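Local coordinates for protein sensor histidine kinase PdtaS (Mycobacterium tuberculosis, PDB 2YKF) that probably senses c-di-GMP during nutrient deprivation, autophosphorylates on a histidine and signals through PdtaR, the sensor region here holding its GAF and PAS-like domains, at residues 30-35 / 57-62; 39-44 / 64-69; 201-206 / 278-283. All coordinates share one frame; numbering follows the deposited sequence.

Contact 1 of 3, residues 30-35 / 57-62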
# COMPACT_ATOMS: atom_id res chain seq x y z
N GLU A 30 12.11 -6.12 -0.15
CA GLU A 30 11.09 -6.59 0.80
C GLU A 30 10.78 -5.63 1.92
O GLU A 30 9.80 -5.83 2.63
CB GLU A 30 11.60 -7.83 1.48
CG GLU A 30 11.88 -8.96 0.56
CD GLU A 30 10.74 -9.97 0.45
OE1 GLU A 30 9.55 -9.60 0.67
OE2 GLU A 30 11.05 -11.14 0.11
N TRP A 31 11.64 -4.65 2.19
CA TRP A 31 11.53 -3.97 3.46
C TRP A 31 10.39 -2.91 3.50
O TRP A 31 10.15 -2.33 4.55
CB TRP A 31 12.88 -3.33 3.83
CG TRP A 31 13.27 -2.19 2.97
CD1 TRP A 31 12.73 -1.78 1.74
CD2 TRP A 31 14.34 -1.31 3.26
NE1 TRP A 31 13.45 -0.68 1.28
CE2 TRP A 31 14.44 -0.39 2.20
CE3 TRP A 31 15.27 -1.23 4.34
CZ2 TRP A 31 15.44 0.64 2.21
CZ3 TRP A 31 16.19 -0.21 4.36
CH2 TRP A 31 16.28 0.70 3.30
N GLN A 32 9.65 -2.68 2.40
CA GLN A 32 8.40 -1.91 2.58
C GLN A 32 7.53 -2.51 3.72
O GLN A 32 6.90 -1.80 4.50
CB GLN A 32 7.56 -1.79 1.27
CG GLN A 32 6.35 -0.74 1.46
CD GLN A 32 6.88 0.67 1.69
OE1 GLN A 32 7.72 1.18 0.92
NE2 GLN A 32 6.47 1.28 2.80
N LEU A 33 7.42 -3.84 3.76
CA LEU A 33 6.64 -4.52 4.76
C LEU A 33 7.18 -4.19 6.18
O LEU A 33 6.45 -3.87 7.09
CB LEU A 33 6.73 -6.04 4.53
CG LEU A 33 6.12 -6.90 5.62
CD1 LEU A 33 4.64 -6.56 5.85
CD2 LEU A 33 6.33 -8.45 5.23
N LEU A 34 8.50 -4.20 6.34
CA LEU A 34 9.06 -3.80 7.63
C LEU A 34 8.75 -2.33 8.03
O LEU A 34 8.31 -2.08 9.16
CB LEU A 34 10.58 -4.05 7.57
CG LEU A 34 11.36 -3.64 8.81
CD1 LEU A 34 10.93 -4.47 10.07
CD2 LEU A 34 12.85 -3.82 8.49
N ALA A 35 8.92 -1.37 7.09
CA ALA A 35 8.64 0.06 7.34
C ALA A 35 7.14 0.21 7.69
O ALA A 35 6.79 0.88 8.68
CB ALA A 35 8.98 0.90 6.13
N ALA A 57 20.24 3.02 0.75
CA ALA A 57 18.79 2.82 0.48
C ALA A 57 18.02 3.38 1.60
O ALA A 57 18.55 3.55 2.72
CB ALA A 57 18.40 1.31 0.26
N GLN A 58 16.75 3.70 1.31
CA GLN A 58 15.92 4.31 2.29
C GLN A 58 14.46 3.91 2.01
O GLN A 58 14.05 3.82 0.81
CB GLN A 58 16.04 5.83 2.09
CG GLN A 58 15.01 6.67 2.95
CD GLN A 58 15.30 8.17 2.80
OE1 GLN A 58 16.12 8.56 1.96
NE2 GLN A 58 14.66 9.00 3.61
N CYS A 59 13.70 3.66 3.03
CA CYS A 59 12.26 3.41 2.86
C CYS A 59 11.44 4.28 3.80
O CYS A 59 11.86 4.51 4.94
CB CYS A 59 11.95 1.93 3.15
SG CYS A 59 10.36 1.31 2.54
N ARG A 60 10.28 4.75 3.38
CA ARG A 60 9.38 5.35 4.32
C ARG A 60 8.17 4.47 4.58
O ARG A 60 7.74 3.76 3.70
CB ARG A 60 8.90 6.73 3.81
CG ARG A 60 10.07 7.64 3.42
CD ARG A 60 9.58 9.05 3.03
NE ARG A 60 10.78 9.92 2.97
CZ ARG A 60 11.48 10.13 1.88
NH1 ARG A 60 11.11 9.56 0.73
NH2 ARG A 60 12.52 10.96 1.90
N PRO A 61 7.54 4.61 5.76
CA PRO A 61 6.32 3.82 5.97
C PRO A 61 5.11 4.36 5.17
O PRO A 61 4.98 5.58 5.00
CB PRO A 61 6.06 4.01 7.47
CG PRO A 61 6.65 5.39 7.80
CD PRO A 61 7.79 5.60 6.82
N ASN A 62 4.26 3.46 4.65
CA ASN A 62 3.02 3.91 4.07
C ASN A 62 1.90 4.00 5.07
O ASN A 62 0.88 4.56 4.74
CB ASN A 62 2.60 3.00 2.90
CG ASN A 62 3.48 3.26 1.66
OD1 ASN A 62 4.10 4.33 1.54
ND2 ASN A 62 3.51 2.35 0.75
O HOH W 1 13.17 1.21 -0.81
O HOH W 2 8.51 3.42 0.46
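Cys59 is the bump at the centre of this contact, and Trp31 lies across it. The CB of Cys59 sits over one face of the indole, displaced toward the rim, 3.5 Å from Trp31 CE2. Further along, the six-membered ring of Trp31 meets the strand at its edge, with Ala57 C and Gln58 N in the ring plane. The CZ2 of Trp31 also comes to 3.6 Å from Ala57 CB, so the ring spans three residues of the strand. Beside it, water 1 accepts from Trp31 NE1 and donates to Gln58 O. Cys59 was deposited in two conformers. In one, SG lies in the hollow between Trp31, Gln32 and Ala35. That conformer makes a sulfur-aromatic contact over the five-membered ring of Trp31 and puts SG 3.9 Å from Ala35 CB. These residues join helix 18-38 to strand 53-59 of the antiparallel GAF-domain sheet. The axes of the segments 30-35 and 57-59 approach to 9.2 Å and run 46° apart. The end of Gln32 comes up to the loop after the strand. Its CG is anti to the backbone N (chi1 -170°), and a bend at chi2 (65°) places CD beside Cys59 SG, with OE1 3.1 Å from SG in the same conformer. The amide NE2 of Gln32 gives a nearly straight bond of 2.9 Å to Arg60 O, with the acceptor close to the amide plane. Asp36 OD1 also binds Gln32 NE2 and takes Asn62 N. At the far end Pro61 CB abuts Ala35 O at 3.4 Å. Arg60 NE binds Val68 O, and its NH1 and Asn62 ND2 bind Asn198 and Asp181 of the second subunit.

Contact 2 of 3, residues 39-44 / 64-69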
# COMPACT_ATOMS: atom_id res chain seq x y z
N PHE A 39 5.65 1.30 11.34
CA PHE A 39 5.26 2.72 11.27
C PHE A 39 6.48 3.64 11.35
O PHE A 39 6.45 4.68 12.06
CB PHE A 39 4.26 3.08 12.41
CG PHE A 39 3.09 2.15 12.50
CD1 PHE A 39 1.95 2.39 11.75
CD2 PHE A 39 3.13 1.02 13.30
CE1 PHE A 39 0.88 1.51 11.79
CE2 PHE A 39 2.07 0.14 13.31
CZ PHE A 39 0.93 0.39 12.59
N ALA A 40 7.54 3.28 10.63
CA ALA A 40 8.86 3.90 10.77
C ALA A 40 9.58 3.98 9.48
O ALA A 40 9.40 3.11 8.58
CB ALA A 40 9.74 3.03 11.84
N ASP A 41 10.49 4.97 9.39
CA ASP A 41 11.44 5.05 8.33
C ASP A 41 12.67 4.13 8.54
O ASP A 41 13.11 3.93 9.69
CB ASP A 41 11.98 6.49 8.25
CG ASP A 41 10.92 7.47 7.93
OD1 ASP A 41 10.69 7.61 6.71
OD2 ASP A 41 10.35 8.12 8.86
N TYR A 42 13.24 3.57 7.46
CA TYR A 42 14.54 2.86 7.64
C TYR A 42 15.53 3.40 6.68
O TYR A 42 15.18 3.75 5.49
CB TYR A 42 14.40 1.33 7.36
CG TYR A 42 13.71 0.60 8.50
CD1 TYR A 42 12.32 0.55 8.60
CD2 TYR A 42 14.49 -0.03 9.52
CE1 TYR A 42 11.69 -0.07 9.69
CE2 TYR A 42 13.91 -0.66 10.58
CZ TYR A 42 12.50 -0.72 10.65
OH TYR A 42 11.94 -1.40 11.68
N LEU A 43 16.80 3.40 7.10
CA LEU A 43 17.86 3.70 6.20
C LEU A 43 18.78 2.50 6.21
O LEU A 43 18.92 1.92 7.23
CB LEU A 43 18.61 4.93 6.68
CG LEU A 43 18.21 6.31 6.15
CD1 LEU A 43 16.79 6.62 6.16
CD2 LEU A 43 18.99 7.38 6.95
N MET A 44 19.42 2.18 5.10
CA MET A 44 20.37 1.09 5.05
C MET A 44 21.79 1.66 4.89
O MET A 44 22.05 2.41 3.98
CB MET A 44 20.10 0.18 3.87
CG MET A 44 21.10 -0.99 3.80
SD MET A 44 20.81 -2.04 2.33
CE MET A 44 19.57 -3.05 3.08
N GLY A 64 2.17 5.46 8.16
CA GLY A 64 2.20 6.68 9.02
C GLY A 64 3.14 7.73 8.46
O GLY A 64 3.83 7.49 7.45
N PRO A 65 3.20 8.91 9.10
CA PRO A 65 4.14 9.97 8.60
C PRO A 65 5.61 9.60 8.63
O PRO A 65 6.04 8.89 9.51
CB PRO A 65 3.91 11.15 9.57
CG PRO A 65 3.31 10.55 10.77
CD PRO A 65 2.43 9.41 10.28
N THR A 66 6.38 10.13 7.68
CA THR A 66 7.82 9.99 7.70
C THR A 66 8.43 11.04 8.68
O THR A 66 7.81 12.06 8.92
CB THR A 66 8.39 10.22 6.28
OG1 THR A 66 9.78 9.93 6.25
CG2 THR A 66 8.24 11.69 5.82
N VAL A 67 9.62 10.80 9.16
CA VAL A 67 10.39 11.83 9.89
C VAL A 67 11.67 12.06 9.14
O VAL A 67 12.51 12.88 9.55
CB VAL A 67 10.61 11.46 11.37
CG1 VAL A 67 9.21 11.30 12.04
CG2 VAL A 67 11.51 10.18 11.51
N VAL A 68 11.79 11.43 7.97
CA VAL A 68 12.94 11.65 7.13
C VAL A 68 12.47 12.20 5.79
O VAL A 68 12.23 11.45 4.85
CB VAL A 68 13.82 10.37 6.99
CG1 VAL A 68 15.14 10.70 6.40
CG2 VAL A 68 13.94 9.68 8.37
N HIS A 69 12.32 13.52 5.73
CA HIS A 69 11.67 14.19 4.61
C HIS A 69 12.64 14.37 3.48
O HIS A 69 12.22 14.49 2.33
CB HIS A 69 11.10 15.55 5.05
CG HIS A 69 9.93 15.42 5.95
ND1 HIS A 69 8.63 15.40 5.48
CD2 HIS A 69 9.85 15.20 7.28
CE1 HIS A 69 7.81 15.19 6.49
NE2 HIS A 69 8.53 15.07 7.59
O HOH W 3 5.04 6.73 11.12
O HOH W 4 8.37 7.56 10.53
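Asp41 grips the turn at Thr66 with both carboxylate oxygens. The turn is an ST turn: Thr66 OG1 accepts from Val68 N at 3.0 Å. It lies in the loop after strand 53-59 of the GAF domain, and Asp41 begins strand 41-47. The Asp41 CG stands beside the backbone N and anti to the carbonyl carbon (chi1 -62°), which puts the carboxylate at this turn. Thr66 OG1 donates to Asp41 OD1 across a short 2.5 Å, and Val67 N donates to Asp41 OD2 at 2.8 Å. Both donors come from the syn side and lie somewhat out of the carboxylate plane. The two bonds should hold the carboxylate against rotation. Thr66 OG1 is anti to its own backbone N and beside the carbonyl carbon (chi1 -174°), where it can take Val68 N while giving its proton to Asp41. The Asp41 and Thr66 side chains cross at about a right angle. Val68 lays its CG2 against the aliphatic part of Asp41, the two side chains sliding past each other in opposite directions. A water lies within bonding distance of Phe39 O and Pro65 O. Next to Asp41, Arg60 packs on Thr66. Farther along the strand, Leu43 CD1 reaches Val68 CG1 at 4.4 Å.

Contact 3 of 3, residues 201-206 / 278-283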
# COMPACT_ATOMS: atom_id res chain seq x y z
N SER A 201 -12.50 -8.81 7.16
CA SER A 201 -13.31 -8.37 5.98
C SER A 201 -13.13 -9.32 4.78
O SER A 201 -14.11 -9.85 4.27
CB SER A 201 -12.98 -6.90 5.61
OG SER A 201 -13.64 -6.12 6.59
N ALA A 202 -11.89 -9.59 4.41
CA ALA A 202 -11.65 -10.46 3.32
C ALA A 202 -12.23 -11.85 3.59
O ALA A 202 -12.89 -12.42 2.72
CB ALA A 202 -10.13 -10.53 3.01
N TYR A 203 -11.99 -12.41 4.78
CA TYR A 203 -12.58 -13.76 5.08
C TYR A 203 -14.11 -13.74 5.05
O TYR A 203 -14.72 -14.75 4.67
CB TYR A 203 -12.08 -14.32 6.44
CG TYR A 203 -10.81 -15.15 6.25
CD1 TYR A 203 -9.55 -14.54 6.01
CD2 TYR A 203 -10.88 -16.53 6.24
CE1 TYR A 203 -8.39 -15.31 5.77
CE2 TYR A 203 -9.71 -17.32 5.98
CZ TYR A 203 -8.51 -16.73 5.77
OH TYR A 203 -7.41 -17.53 5.54
N HIS A 204 -14.74 -12.64 5.47
CA HIS A 204 -16.23 -12.56 5.33
C HIS A 204 -16.68 -12.58 3.86
O HIS A 204 -17.64 -13.28 3.50
CB HIS A 204 -16.81 -11.28 5.98
CG HIS A 204 -16.70 -11.27 7.45
ND1 HIS A 204 -16.65 -10.10 8.18
CD2 HIS A 204 -16.62 -12.29 8.35
CE1 HIS A 204 -16.51 -10.40 9.46
NE2 HIS A 204 -16.50 -11.72 9.59
N ARG A 205 -15.99 -11.84 3.01
CA ARG A 205 -16.35 -11.84 1.59
C ARG A 205 -16.17 -13.24 1.06
O ARG A 205 -16.91 -13.65 0.15
CB ARG A 205 -15.44 -10.88 0.78
CG ARG A 205 -15.64 -9.37 1.10
CD ARG A 205 -17.26 -9.05 1.09
NE ARG A 205 -17.25 -8.30 2.26
CZ ARG A 205 -17.72 -8.52 3.45
NH1 ARG A 205 -18.83 -9.22 3.80
NH2 ARG A 205 -17.18 -7.70 4.24
N MET A 206 -15.14 -13.96 1.57
CA MET A 206 -14.86 -15.34 1.14
C MET A 206 -15.90 -16.38 1.66
O MET A 206 -15.85 -17.55 1.27
CB MET A 206 -13.47 -15.78 1.62
CG MET A 206 -12.25 -15.23 0.87
SD MET A 206 -10.77 -15.41 1.97
CE MET A 206 -10.30 -16.98 1.34
N ILE A 278 0.67 -13.80 7.75
CA ILE A 278 0.01 -13.94 6.50
C ILE A 278 -0.56 -12.59 6.13
O ILE A 278 -1.33 -11.98 6.90
CB ILE A 278 -1.10 -15.04 6.55
CG1 ILE A 278 -0.44 -16.41 6.91
CG2 ILE A 278 -1.91 -15.14 5.22
CD1 ILE A 278 -1.39 -17.52 6.94
N LEU A 279 -0.24 -12.15 4.93
CA LEU A 279 -0.88 -10.90 4.42
C LEU A 279 -1.93 -11.29 3.42
O LEU A 279 -1.77 -12.27 2.68
CB LEU A 279 0.15 -10.02 3.77
CG LEU A 279 1.46 -9.88 4.57
CD1 LEU A 279 2.38 -9.07 3.68
CD2 LEU A 279 1.17 -9.15 5.84
N ILE A 280 -3.05 -10.60 3.45
CA ILE A 280 -4.16 -10.93 2.54
C ILE A 280 -4.73 -9.68 1.93
O ILE A 280 -4.81 -8.66 2.56
CB ILE A 280 -5.25 -11.78 3.25
CG1 ILE A 280 -6.41 -12.14 2.29
CG2 ILE A 280 -5.77 -11.12 4.50
CD1 ILE A 280 -7.46 -13.07 2.99
N ARG A 281 -5.07 -9.75 0.63
CA ARG A 281 -5.67 -8.58 0.01
C ARG A 281 -6.90 -9.09 -0.76
O ARG A 281 -6.75 -9.96 -1.59
CB ARG A 281 -4.73 -7.94 -1.00
CG ARG A 281 -5.39 -6.68 -1.60
CD ARG A 281 -4.59 -5.95 -2.70
NE ARG A 281 -5.30 -4.67 -2.88
CZ ARG A 281 -5.17 -3.84 -3.94
NH1 ARG A 281 -4.28 -4.11 -4.91
NH2 ARG A 281 -5.88 -2.70 -3.95
N ASP A 282 -8.07 -8.56 -0.46
CA ASP A 282 -9.26 -8.83 -1.30
C ASP A 282 -9.11 -8.19 -2.67
O ASP A 282 -9.12 -6.94 -2.84
CB ASP A 282 -10.51 -8.36 -0.55
CG ASP A 282 -11.81 -8.63 -1.34
OD1 ASP A 282 -11.70 -9.02 -2.52
OD2 ASP A 282 -12.92 -8.46 -0.76
N VAL A 283 -8.92 -8.99 -3.68
CA VAL A 283 -8.79 -8.41 -5.01
C VAL A 283 -10.02 -8.70 -5.95
O VAL A 283 -9.90 -8.74 -7.15
CB VAL A 283 -7.49 -8.84 -5.68
CG1 VAL A 283 -6.29 -8.32 -4.86
CG2 VAL A 283 -7.43 -10.36 -5.81
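The Tyr203 ring meets Ile280 obliquely, with Ile280 CD1 3.7 Å from Tyr203 CE1. Over one face of that ring, near its centre, sits Met206 SD, 4.2 Å above the plane. The sulfur belongs to a residue three positions on from the ring. The phenol oxygen of Tyr203 is bonded to Thr221. The other flat groups are the guanidinium of Arg205 and the carboxylate of Asp282, whose planes are 39° apart. They do not meet: Arg205 NE and Asp282 OD2 are 5.3 Å apart. Instead the aliphatic chain of Arg205 touches the acid, with its CG 3.4 Å from Asp282 OD2. Ile280 CD1 also touches Ala202 CB at 3.7 Å and Met206 SD at 4.2 Å. The CG1 of Ile280 is anti to the backbone N (chi1 -180°), and the extended chain beyond it carries CD1 to Ala202, Tyr203 and Met206. Helix 197-205 thus packs on strand 272-282 in the five-stranded antiparallel sheet of the PAS-like domain, with the segment axes 8.4 Å apart and 54° between their directions. Arg205 turns its charged end to Asp71 of the second subunit, forming a salt bridge, while Asp282 OD1 is bonded to Thr284. No hydrogen bond links the two segments. The contact is mainly packing, centred on Ile280 CD1, with Asp282 laid against Ala202 and Arg205, and the opposite charges of Arg205 and Asp282 may attract at longer range.

In the fold
Contacts 1 and 2 belong to the GAF domain and contact 3 to the PAS-like domain. The first two are neighbours, with centres about 8 Å apart. Strands 41-47 and 53-59 lie side by side in one sheet, joined where Tyr42 O accepts from Cys59 N at 2.9 Å. The segments of contacts 1 and 2 alternate along the chain. Sulfate, probably from the crystallisation liquor, lies about 5 Å from the side chains of Asn62 and of Pro65. Contact 3 follows in series. Its centre is about 23 Å from that of contact 1, yet Leu33 CD1 touches Leu279 CD1 across the domains at 4.0 Å. Contacts 2 and 3 do not touch. Arg60 of contact 1 bonds to Ser201 of the second subunit, a residue of its contact 3.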